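Local structure of probable oxidoreductase protein (4FB5) at residues L150-R161 with F342-E352; V178-F186 with D209-L218. The protein is probably a nucleotide-dependent oxidoreductase of the GFO/IDH/MocA family, though its substrate and reaction are not established. One frame throughout, in Å; residues are numbered along the deposited sequence.

Contact 1: L150-R161 with F342-E352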
loop_
_atom_site.group_PDB
_atom_site.type_symbol
_atom_site.label_atom_id
_atom_site.label_comp_id
_atom_site.label_asym_id
_atom_site.label_seq_id
_atom_site.Cartn_x
_atom_site.Cartn_y
_atom_site.Cartn_z
ATOM N N LEU A 150 -0.398 27.972 -19.799
ATOM C CA LEU A 150 0.734 27.550 -19.015
ATOM C C LEU A 150 0.733 26.051 -18.839
ATOM O O LEU A 150 -0.321 25.423 -18.925
ATOM C CB LEU A 150 0.685 28.234 -17.682
ATOM C CG LEU A 150 0.961 29.699 -17.870
ATOM C CD1 LEU A 150 0.368 30.471 -16.751
ATOM C CD2 LEU A 150 2.439 29.881 -17.947
ATOM N N GLY A 151 1.915 25.484 -18.599
ATOM C CA GLY A 151 2.087 24.047 -18.466
ATOM C C GLY A 151 1.902 23.618 -17.030
ATOM O O GLY A 151 2.858 23.234 -16.324
ATOM N N TYR A 152 0.663 23.689 -16.580
ATOM C CA TYR A 152 0.318 23.114 -15.316
ATOM C C TYR A 152 -0.294 21.756 -15.635
ATOM O O TYR A 152 -1.513 21.606 -15.568
ATOM C CB TYR A 152 -0.667 24.017 -14.556
ATOM C CG TYR A 152 -0.016 25.223 -13.937
ATOM C CD1 TYR A 152 0.860 25.082 -12.869
ATOM C CD2 TYR A 152 -0.265 26.523 -14.421
ATOM C CE1 TYR A 152 1.476 26.200 -12.293
ATOM C CE2 TYR A 152 0.359 27.635 -13.869
ATOM C CZ TYR A 152 1.231 27.459 -12.795
ATOM O OH TYR A 152 1.859 28.527 -12.189
ATOM N N ASN A 153 0.532 20.767 -15.965
ATOM C CA ASN A 153 0.007 19.501 -16.517
ATOM C C ASN A 153 -0.687 18.551 -15.545
ATOM O O ASN A 153 -1.556 17.808 -15.939
ATOM C CB ASN A 153 1.099 18.754 -17.243
ATOM C CG ASN A 153 2.388 18.821 -16.513
ATOM O OD1 ASN A 153 3.297 19.531 -16.940
ATOM N ND2 ASN A 153 2.465 18.164 -15.357
ATOM N N TYR A 154 -0.303 18.564 -14.279
ATOM C CA TYR A 154 -0.948 17.697 -13.301
ATOM C C TYR A 154 -2.479 17.739 -13.399
ATOM O O TYR A 154 -3.118 16.677 -13.382
ATOM C CB TYR A 154 -0.412 17.988 -11.904
ATOM C CG TYR A 154 1.034 17.637 -11.885
ATOM C CD1 TYR A 154 1.447 16.324 -12.115
ATOM C CD2 TYR A 154 1.993 18.581 -11.687
ATOM C CE1 TYR A 154 2.754 15.981 -12.120
ATOM C CE2 TYR A 154 3.335 18.245 -11.708
ATOM C CZ TYR A 154 3.704 16.944 -11.920
ATOM O OH TYR A 154 5.038 16.595 -11.936
ATOM N N ILE A 155 -3.018 18.959 -13.536
ATOM C CA ILE A 155 -4.434 19.277 -13.878
ATOM C C ILE A 155 -5.080 18.382 -14.917
ATOM O O ILE A 155 -6.271 18.145 -14.847
ATOM C CB ILE A 155 -4.556 20.732 -14.431
ATOM C CG1 ILE A 155 -4.186 21.756 -13.384
ATOM C CG2 ILE A 155 -5.910 21.082 -14.853
ATOM C CD1 ILE A 155 -4.428 21.303 -11.950
ATOM N N GLN A 156 -4.321 17.874 -15.879
ATOM C CA GLN A 156 -4.925 17.159 -16.991
ATOM C C GLN A 156 -5.074 15.668 -16.801
ATOM O O GLN A 156 -5.671 15.000 -17.653
ATOM C CB GLN A 156 -4.120 17.372 -18.281
ATOM C CG GLN A 156 -3.857 18.767 -18.697
ATOM C CD GLN A 156 -5.094 19.566 -18.954
ATOM O OE1 GLN A 156 -5.076 20.794 -18.812
ATOM N NE2 GLN A 156 -6.186 18.893 -19.341
ATOM N N ASN A 157 -4.515 15.124 -15.729
ATOM C CA ASN A 157 -4.666 13.689 -15.423
ATOM C C ASN A 157 -6.133 13.363 -15.462
ATOM O O ASN A 157 -6.918 14.096 -14.894
ATOM C CB ASN A 157 -4.120 13.409 -14.026
ATOM C CG ASN A 157 -4.051 11.912 -13.670
ATOM O OD1 ASN A 157 -4.718 11.056 -14.257
ATOM N ND2 ASN A 157 -3.254 11.611 -12.654
ATOM N N PRO A 158 -6.510 12.287 -16.151
ATOM C CA PRO A 158 -7.880 11.803 -16.116
ATOM C C PRO A 158 -8.416 11.545 -14.714
ATOM O O PRO A 158 -9.625 11.816 -14.450
ATOM C CB PRO A 158 -7.803 10.474 -16.866
ATOM C CG PRO A 158 -6.706 10.660 -17.842
ATOM C CD PRO A 158 -5.692 11.526 -17.126
ATOM N N VAL A 159 -7.567 11.029 -13.827
ATOM C CA VAL A 159 -7.993 10.757 -12.452
ATOM C C VAL A 159 -8.430 12.069 -11.830
ATOM O O VAL A 159 -9.405 12.149 -11.108
ATOM C CB VAL A 159 -6.835 10.089 -11.635
ATOM C CG1 VAL A 159 -7.027 10.254 -10.122
ATOM C CG2 VAL A 159 -6.656 8.614 -12.088
HETATM N N MSE A 160 -7.702 13.118 -12.166
HETATM C CA MSE A 160 -7.934 14.381 -11.599
HETATM C C MSE A 160 -9.235 14.979 -12.161
HETATM O O MSE A 160 -10.009 15.533 -11.394
HETATM C CB MSE A 160 -6.690 15.248 -11.818
HETATM C CG MSE A 160 -6.660 16.533 -11.041
HETATM SE SE MSE A 160 -6.616 16.137 -9.092
HETATM C CE MSE A 160 -4.783 15.382 -9.134
ATOM N N ARG A 161 -9.494 14.870 -13.480
ATOM C CA ARG A 161 -10.808 15.314 -13.997
ATOM C C ARG A 161 -11.947 14.534 -13.333
ATOM O O ARG A 161 -12.999 15.102 -13.032
ATOM C CB ARG A 161 -10.976 15.338 -15.539
ATOM C CG ARG A 161 -9.803 14.911 -16.407
ATOM C CD ARG A 161 -8.959 16.109 -16.884
ATOM N NE ARG A 161 -8.607 16.056 -18.313
ATOM C CZ ARG A 161 -9.290 16.688 -19.294
ATOM N NH1 ARG A 161 -10.382 17.414 -19.034
ATOM N NH2 ARG A 161 -8.895 16.589 -20.559
ATOM N N PHE A 342 3.754 10.136 -17.104
ATOM C CA PHE A 342 3.897 11.591 -17.040
ATOM C C PHE A 342 3.764 12.280 -18.441
ATOM O O PHE A 342 3.075 13.282 -18.566
ATOM C CB PHE A 342 5.169 11.948 -16.290
ATOM C CG PHE A 342 5.421 13.428 -16.130
ATOM C CD1 PHE A 342 4.810 14.145 -15.115
ATOM C CD2 PHE A 342 6.329 14.067 -16.936
ATOM C CE1 PHE A 342 5.056 15.529 -14.924
ATOM C CE2 PHE A 342 6.597 15.435 -16.803
ATOM C CZ PHE A 342 5.959 16.181 -15.779
ATOM N N ASN A 343 4.352 11.734 -19.489
ATOM C CA ASN A 343 4.294 12.421 -20.803
ATOM C C ASN A 343 2.876 12.449 -21.386
ATOM O O ASN A 343 2.495 13.405 -22.096
ATOM C CB ASN A 343 5.287 11.837 -21.833
ATOM C CG ASN A 343 6.710 11.753 -21.291
ATOM O OD1 ASN A 343 7.099 12.484 -20.373
ATOM N ND2 ASN A 343 7.485 10.842 -21.841
ATOM N N ASP A 344 2.094 11.412 -21.069
ATOM C CA ASP A 344 0.719 11.382 -21.497
ATOM C C ASP A 344 -0.044 12.657 -21.059
ATOM O O ASP A 344 -0.936 13.153 -21.776
ATOM C CB ASP A 344 0.060 10.058 -21.096
ATOM C CG ASP A 344 0.703 8.818 -21.836
ATOM O OD1 ASP A 344 1.104 8.973 -23.029
ATOM O OD2 ASP A 344 0.804 7.696 -21.235
ATOM N N LEU A 345 0.345 13.234 -19.929
ATOM C CA LEU A 345 -0.313 14.434 -19.442
ATOM C C LEU A 345 -0.013 15.668 -20.275
ATOM O O LEU A 345 -0.766 16.630 -20.243
ATOM C CB LEU A 345 0.125 14.735 -18.022
ATOM C CG LEU A 345 -0.008 13.644 -16.977
ATOM C CD1 LEU A 345 0.741 14.104 -15.768
ATOM C CD2 LEU A 345 -1.453 13.389 -16.644
ATOM N N LYS A 346 1.108 15.667 -20.984
ATOM C CA LYS A 346 1.436 16.795 -21.815
ATOM C C LYS A 346 0.631 16.747 -23.110
ATOM O O LYS A 346 0.277 17.797 -23.639
ATOM C CB LYS A 346 2.928 16.875 -22.123
ATOM C CG LYS A 346 3.468 18.327 -22.168
ATOM C CD LYS A 346 3.449 18.969 -20.778
ATOM C CE LYS A 346 3.784 20.457 -20.779
ATOM N NZ LYS A 346 4.181 20.931 -19.389
ATOM N N ILE A 347 0.325 15.546 -23.592
ATOM C CA ILE A 347 -0.469 15.348 -24.803
ATOM C C ILE A 347 -1.896 15.883 -24.595
ATOM O O ILE A 347 -2.444 16.593 -25.439
ATOM C CB ILE A 347 -0.549 13.847 -25.162
ATOM C CG1 ILE A 347 0.821 13.284 -25.520
ATOM C CG2 ILE A 347 -1.555 13.611 -26.267
ATOM C CD1 ILE A 347 0.836 11.766 -25.748
ATOM N N ILE A 348 -2.493 15.544 -23.456
ATOM C CA ILE A 348 -3.817 16.034 -23.092
ATOM C C ILE A 348 -3.780 17.562 -22.986
ATOM O O ILE A 348 -4.619 18.251 -23.552
ATOM C CB ILE A 348 -4.234 15.400 -21.781
ATOM C CG1 ILE A 348 -4.504 13.913 -22.001
ATOM C CG2 ILE A 348 -5.425 16.093 -21.183
ATOM C CD1 ILE A 348 -4.433 13.058 -20.742
ATOM N N GLU A 349 -2.799 18.111 -22.280
ATOM C CA GLU A 349 -2.663 19.575 -22.212
ATOM C C GLU A 349 -2.528 20.210 -23.618
ATOM O O GLU A 349 -3.132 21.217 -23.899
ATOM C CB GLU A 349 -1.475 19.950 -21.341
ATOM C CG GLU A 349 -1.279 21.435 -21.180
ATOM C CD GLU A 349 -0.200 21.771 -20.170
ATOM O OE1 GLU A 349 0.932 22.037 -20.638
ATOM O OE2 GLU A 349 -0.484 21.755 -18.926
ATOM N N CYS A 350 -1.732 19.599 -24.485
ATOM C CA CYS A 350 -1.627 20.001 -25.867
ATOM C C CYS A 350 -3.015 19.967 -26.525
ATOM O O CYS A 350 -3.458 20.936 -27.166
ATOM C CB CYS A 350 -0.652 19.083 -26.603
ATOM S SG CYS A 350 -0.547 19.460 -28.365
ATOM N N ARG A 351 -3.717 18.860 -26.338
ATOM C CA ARG A 351 -5.055 18.796 -26.863
ATOM C C ARG A 351 -5.845 19.985 -26.323
ATOM O O ARG A 351 -6.403 20.745 -27.106
ATOM C CB ARG A 351 -5.728 17.451 -26.587
ATOM C CG ARG A 351 -7.160 17.349 -27.089
ATOM C CD ARG A 351 -7.226 17.494 -28.591
ATOM N NE ARG A 351 -8.577 17.770 -29.119
ATOM C CZ ARG A 351 -9.140 18.985 -29.229
ATOM N NH1 ARG A 351 -8.495 20.074 -28.817
ATOM N NH2 ARG A 351 -10.365 19.110 -29.741
ATOM N N GLU A 352 -5.845 20.216 -25.018
ATOM C CA GLU A 352 -6.724 21.257 -24.510
ATOM C C GLU A 352 -6.336 22.645 -25.013
ATOM O O GLU A 352 -7.156 23.572 -25.014
ATOM C CB GLU A 352 -6.813 21.229 -22.991
ATOM C CG GLU A 352 -7.457 19.974 -22.465
ATOM C CD GLU A 352 -8.947 19.856 -22.761
ATOM O OE1 GLU A 352 -9.348 18.849 -23.385
ATOM O OE2 GLU A 352 -9.717 20.737 -22.337
#
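Lys-346 reaches across to Asn-153, its NZ giving a hydrogen bond to OD1 at 3.0 Å, in the carbonyl plane and on a lone pair. A chi1 of 41° places CG of Asn-153 between its own backbone N and carbonyl carbon, which turns OD1 to the lysine and leaves ND2 3.7 Å from Phe-342 CE1, amide and ring planes 83° apart. The same ND2 lies over the centre of the Tyr-154 ring. Were Asn-153 replaced by an alanine, Lys-346 would probably lose this acceptor and a gap would be likely to open beside the Tyr-154 and Phe-342 rings. The extended chain of Glu-349, CG anti to the backbone N, brings its carboxylate against the turn at Gly-151, OE1 3.2 Å from Gly-151 CA. Further along, Leu-345 CD2 packs 3.5 Å from Asn-157 CA, and Ile-348 CG2 lies against Gln-156 CB. Helix 344-358 is thus laid against the chain that leaves strand 148-150, an outermost strand of the Rossmann-type sheet, and enters helix 158-168. Arg-161 NH2 and Glu-352 OE1 make a long salt bridge, 3.6 Å, at the guanidinium edge; Arg-355 and Ser-363 also hold that carboxylate. In the second shell, Glu-124 forms a salt bridge with Lys-346, Trp-122 donates to Glu-349 OE1, and Asn-157 OD1 caps helix 158-168 by accepting from Val-159 N.

Contact 2: V178-F186 with D209-L218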
loop_
_atom_site.group_PDB
_atom_site.type_symbol
_atom_site.label_atom_id
_atom_site.label_comp_id
_atom_site.label_asym_id
_atom_site.label_seq_id
_atom_site.Cartn_x
_atom_site.Cartn_y
_atom_site.Cartn_z
ATOM N N VAL A 178 -8.782 20.636 3.270
ATOM C CA VAL A 178 -7.978 20.088 2.185
ATOM C C VAL A 178 -6.506 20.146 2.502
ATOM O O VAL A 178 -6.042 21.176 2.906
ATOM C CB VAL A 178 -8.206 20.826 0.870
ATOM C CG1 VAL A 178 -7.227 20.327 -0.185
ATOM C CG2 VAL A 178 -9.638 20.665 0.426
ATOM N N ARG A 179 -5.803 19.032 2.288
ATOM C CA ARG A 179 -4.350 18.891 2.476
ATOM C C ARG A 179 -3.660 18.638 1.148
ATOM O O ARG A 179 -4.170 17.857 0.352
ATOM C CB ARG A 179 -4.089 17.708 3.385
ATOM C CG ARG A 179 -4.375 18.073 4.784
ATOM C CD ARG A 179 -4.475 16.866 5.657
ATOM N NE ARG A 179 -5.191 17.097 6.916
ATOM C CZ ARG A 179 -5.374 16.156 7.844
ATOM N NH1 ARG A 179 -4.898 14.932 7.630
ATOM N NH2 ARG A 179 -6.052 16.399 8.978
ATOM N N VAL A 180 -2.487 19.226 0.908
ATOM C CA VAL A 180 -1.786 19.038 -0.399
ATOM C C VAL A 180 -0.285 19.053 -0.282
ATOM O O VAL A 180 0.235 20.015 0.208
ATOM C CB VAL A 180 -2.163 20.140 -1.381
ATOM C CG1 VAL A 180 -1.481 19.919 -2.664
ATOM C CG2 VAL A 180 -3.575 20.024 -1.651
ATOM N N GLU A 181 0.433 18.024 -0.717
ATOM C CA GLU A 181 1.878 17.967 -0.414
ATOM C C GLU A 181 2.585 17.875 -1.704
ATOM O O GLU A 181 2.240 17.023 -2.498
ATOM C CB GLU A 181 2.261 16.731 0.409
ATOM C CG GLU A 181 1.789 16.720 1.902
ATOM C CD GLU A 181 1.771 15.292 2.569
ATOM O OE1 GLU A 181 2.745 14.510 2.390
ATOM O OE2 GLU A 181 0.796 14.934 3.291
HETATM N N MSE A 182 3.567 18.720 -1.962
HETATM C CA MSE A 182 4.436 18.425 -3.105
HETATM C C MSE A 182 5.891 18.262 -2.729
HETATM O O MSE A 182 6.539 19.247 -2.349
HETATM C CB MSE A 182 4.297 19.391 -4.288
HETATM C CG MSE A 182 5.254 19.009 -5.421
HETATM SE SE MSE A 182 4.817 19.850 -7.107
HETATM C CE MSE A 182 6.016 18.988 -8.420
ATOM N N ASP A 183 6.385 17.022 -2.869
ATOM C CA ASP A 183 7.753 16.674 -2.483
ATOM C C ASP A 183 8.636 15.967 -3.527
ATOM O O ASP A 183 8.189 15.060 -4.273
ATOM C CB ASP A 183 7.750 15.855 -1.214
ATOM C CG ASP A 183 6.746 16.335 -0.230
ATOM O OD1 ASP A 183 6.711 17.568 0.061
ATOM O OD2 ASP A 183 5.978 15.467 0.274
ATOM N N GLU A 184 9.891 16.398 -3.571
ATOM C CA GLU A 184 10.926 15.706 -4.307
ATOM C C GLU A 184 12.187 15.751 -3.480
ATOM O O GLU A 184 12.173 16.280 -2.404
ATOM C CB GLU A 184 11.109 16.285 -5.714
ATOM C CG GLU A 184 9.799 16.395 -6.493
ATOM C CD GLU A 184 9.951 16.558 -8.020
ATOM O OE1 GLU A 184 11.100 16.488 -8.526
ATOM O OE2 GLU A 184 8.905 16.745 -8.721
ATOM N N ASP A 185 13.272 15.171 -3.958
ATOM C CA ASP A 185 14.509 15.153 -3.192
ATOM C C ASP A 185 15.734 15.572 -3.980
ATOM O O ASP A 185 16.843 15.249 -3.582
ATOM C CB ASP A 185 14.759 13.798 -2.548
ATOM C CG ASP A 185 14.854 12.666 -3.567
ATOM O OD1 ASP A 185 14.884 12.950 -4.800
ATOM O OD2 ASP A 185 14.874 11.493 -3.124
ATOM N N PHE A 186 15.534 16.309 -5.077
ATOM C CA PHE A 186 16.672 16.748 -5.869
ATOM C C PHE A 186 17.469 17.911 -5.233
ATOM O O PHE A 186 18.533 18.256 -5.735
ATOM C CB PHE A 186 16.284 17.048 -7.340
ATOM C CG PHE A 186 15.442 18.264 -7.522
ATOM C CD1 PHE A 186 16.015 19.514 -7.577
ATOM C CD2 PHE A 186 14.062 18.162 -7.686
ATOM C CE1 PHE A 186 15.219 20.713 -7.735
ATOM C CE2 PHE A 186 13.269 19.333 -7.891
ATOM C CZ PHE A 186 13.867 20.620 -7.902
ATOM N N ASP A 209 8.640 26.883 -7.403
ATOM C CA ASP A 209 8.981 25.759 -8.275
ATOM C C ASP A 209 7.935 24.690 -8.135
ATOM O O ASP A 209 7.532 24.120 -9.098
ATOM C CB ASP A 209 10.391 25.243 -7.896
ATOM C CG ASP A 209 11.025 24.378 -8.976
ATOM O OD1 ASP A 209 10.367 24.089 -10.020
ATOM O OD2 ASP A 209 12.199 23.987 -8.780
ATOM N N PHE A 210 7.464 24.486 -6.917
ATOM C CA PHE A 210 6.613 23.386 -6.569
ATOM C C PHE A 210 5.200 23.827 -6.218
ATOM O O PHE A 210 4.250 23.163 -6.637
ATOM C CB PHE A 210 7.192 22.643 -5.356
ATOM C CG PHE A 210 8.250 21.586 -5.705
ATOM C CD1 PHE A 210 8.985 21.650 -6.908
ATOM C CD2 PHE A 210 8.535 20.538 -4.797
ATOM C CE1 PHE A 210 9.972 20.678 -7.214
ATOM C CE2 PHE A 210 9.501 19.569 -5.088
ATOM C CZ PHE A 210 10.226 19.639 -6.302
ATOM N N ALA A 211 5.045 24.910 -5.440
ATOM C CA ALA A 211 3.732 25.273 -4.870
ATOM C C ALA A 211 2.676 25.606 -5.929
ATOM O O ALA A 211 1.450 25.420 -5.703
ATOM C CB ALA A 211 3.863 26.407 -3.854
ATOM N N VAL A 212 3.154 26.044 -7.094
ATOM C CA VAL A 212 2.260 26.440 -8.180
ATOM C C VAL A 212 1.442 25.272 -8.732
ATOM O O VAL A 212 0.264 25.443 -9.111
ATOM C CB VAL A 212 3.010 27.244 -9.292
ATOM C CG1 VAL A 212 3.500 28.541 -8.726
ATOM C CG2 VAL A 212 4.216 26.487 -9.837
ATOM N N HIS A 213 2.043 24.084 -8.756
ATOM C CA HIS A 213 1.303 22.893 -9.126
ATOM C C HIS A 213 0.152 22.589 -8.148
ATOM O O HIS A 213 -1.031 22.537 -8.545
ATOM C CB HIS A 213 2.251 21.719 -9.246
ATOM C CG HIS A 213 3.157 21.813 -10.418
ATOM N ND1 HIS A 213 2.687 21.889 -11.714
ATOM C CD2 HIS A 213 4.505 21.830 -10.502
ATOM C CE1 HIS A 213 3.710 21.974 -12.544
ATOM N NE2 HIS A 213 4.825 21.938 -11.834
ATOM N N PRO A 214 0.482 22.356 -6.868
ATOM C CA PRO A 214 -0.639 22.140 -5.960
ATOM C C PRO A 214 -1.653 23.289 -5.998
ATOM O O PRO A 214 -2.846 23.038 -5.947
ATOM C CB PRO A 214 0.027 21.994 -4.584
ATOM C CG PRO A 214 1.501 22.100 -4.781
ATOM C CD PRO A 214 1.764 21.971 -6.261
ATOM N N LEU A 215 -1.211 24.542 -6.111
ATOM C CA LEU A 215 -2.213 25.608 -6.242
ATOM C C LEU A 215 -2.948 25.472 -7.563
ATOM O O LEU A 215 -4.172 25.673 -7.612
ATOM C CB LEU A 215 -1.633 27.007 -6.174
ATOM C CG LEU A 215 -0.734 27.422 -5.042
ATOM C CD1 LEU A 215 -0.407 28.852 -5.331
ATOM C CD2 LEU A 215 -1.401 27.270 -3.674
ATOM N N SER A 216 -2.243 25.123 -8.631
ATOM C CA SER A 216 -2.974 24.908 -9.849
ATOM C C SER A 216 -4.014 23.841 -9.588
ATOM O O SER A 216 -5.140 23.947 -10.089
ATOM C CB SER A 216 -2.075 24.573 -11.034
ATOM O OG SER A 216 -1.630 23.234 -11.045
ATOM N N LEU A 217 -3.690 22.839 -8.752
ATOM C CA LEU A 217 -4.719 21.834 -8.482
ATOM C C LEU A 217 -5.891 22.368 -7.658
ATOM O O LEU A 217 -7.051 22.111 -7.999
ATOM C CB LEU A 217 -4.153 20.546 -7.881
ATOM C CG LEU A 217 -3.247 19.709 -8.797
ATOM C CD1 LEU A 217 -2.528 18.673 -7.933
ATOM C CD2 LEU A 217 -4.001 19.050 -9.976
ATOM N N LEU A 218 -5.599 23.123 -6.593
ATOM C CA LEU A 218 -6.658 23.700 -5.804
ATOM C C LEU A 218 -7.524 24.621 -6.687
ATOM O O LEU A 218 -8.736 24.802 -6.418
ATOM C CB LEU A 218 -6.107 24.419 -4.580
ATOM C CG LEU A 218 -5.278 23.515 -3.650
ATOM C CD1 LEU A 218 -4.900 24.183 -2.396
ATOM C CD2 LEU A 218 -5.976 22.223 -3.303
#
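Helix 206-221 lies on one face of the large mixed sheet of the C-terminal domain, and here it runs over strand 175-183, their local axes 8.3 Å apart and roughly antiparallel, at 147°. Every second strand residue points its side chain at the helix. Val-178 CG1 and Val-180 CG2 share Leu-218 CD2, the latter pair at 3.7 Å, while Val-180 CG1 packs against Pro-214 CB. Met-182, a selenomethionine, is extended throughout (chi1 179°, chi2 164°), which carries its SE past Pro-214 CD at 3.8 Å and into a Met-aromatic contact with Phe-210. The CE methyl ends over one face of that ring, offset toward the rim, and also lies 3.8 Å from His-213 CD2. At the far rim of the ring, Phe-210 CZ meets Glu-184 CG and Phe-186 CE2, the two phenyl rings rim to rim. Asp-209 OD2 stands at the edge of the Phe-186 ring, its carboxylate taken by Lys-125, Lys-197 and Arg-273. On the strand's other face Arg-179 pairs with Glu-181 and Asp-183 of a neighbouring subunit, and Glu-181 and Asp-183 with its Arg-179. Such a sheet, helix-covered on one face and subunit-facing on the other, is characteristic of GFO/IDH/MocA C-terminal domains.

Both contacts are buried, about 15 Å apart between centres, yet they bind different parts of the fold. Contact 1 fastens helix 344-358 to the passage from the Rossmann-type sheet into helix 158-168; contact 2 belongs wholly to the C-terminal domain, joining helix to sheet. Their chemistry follows suit: contact 1 mixes polar and charged groups with apolar ones and has a hydrogen bond across it, whereas contact 2 is chiefly apolar and aromatic, with the more exposed Phe-186 at its margin. They meet at helix 206-221, a flank of which packs against segment 150-161: Ile-155 packs on Leu-217, Tyr-152 on Val-212, and Tyr-154 meets His-213 edge-to-face.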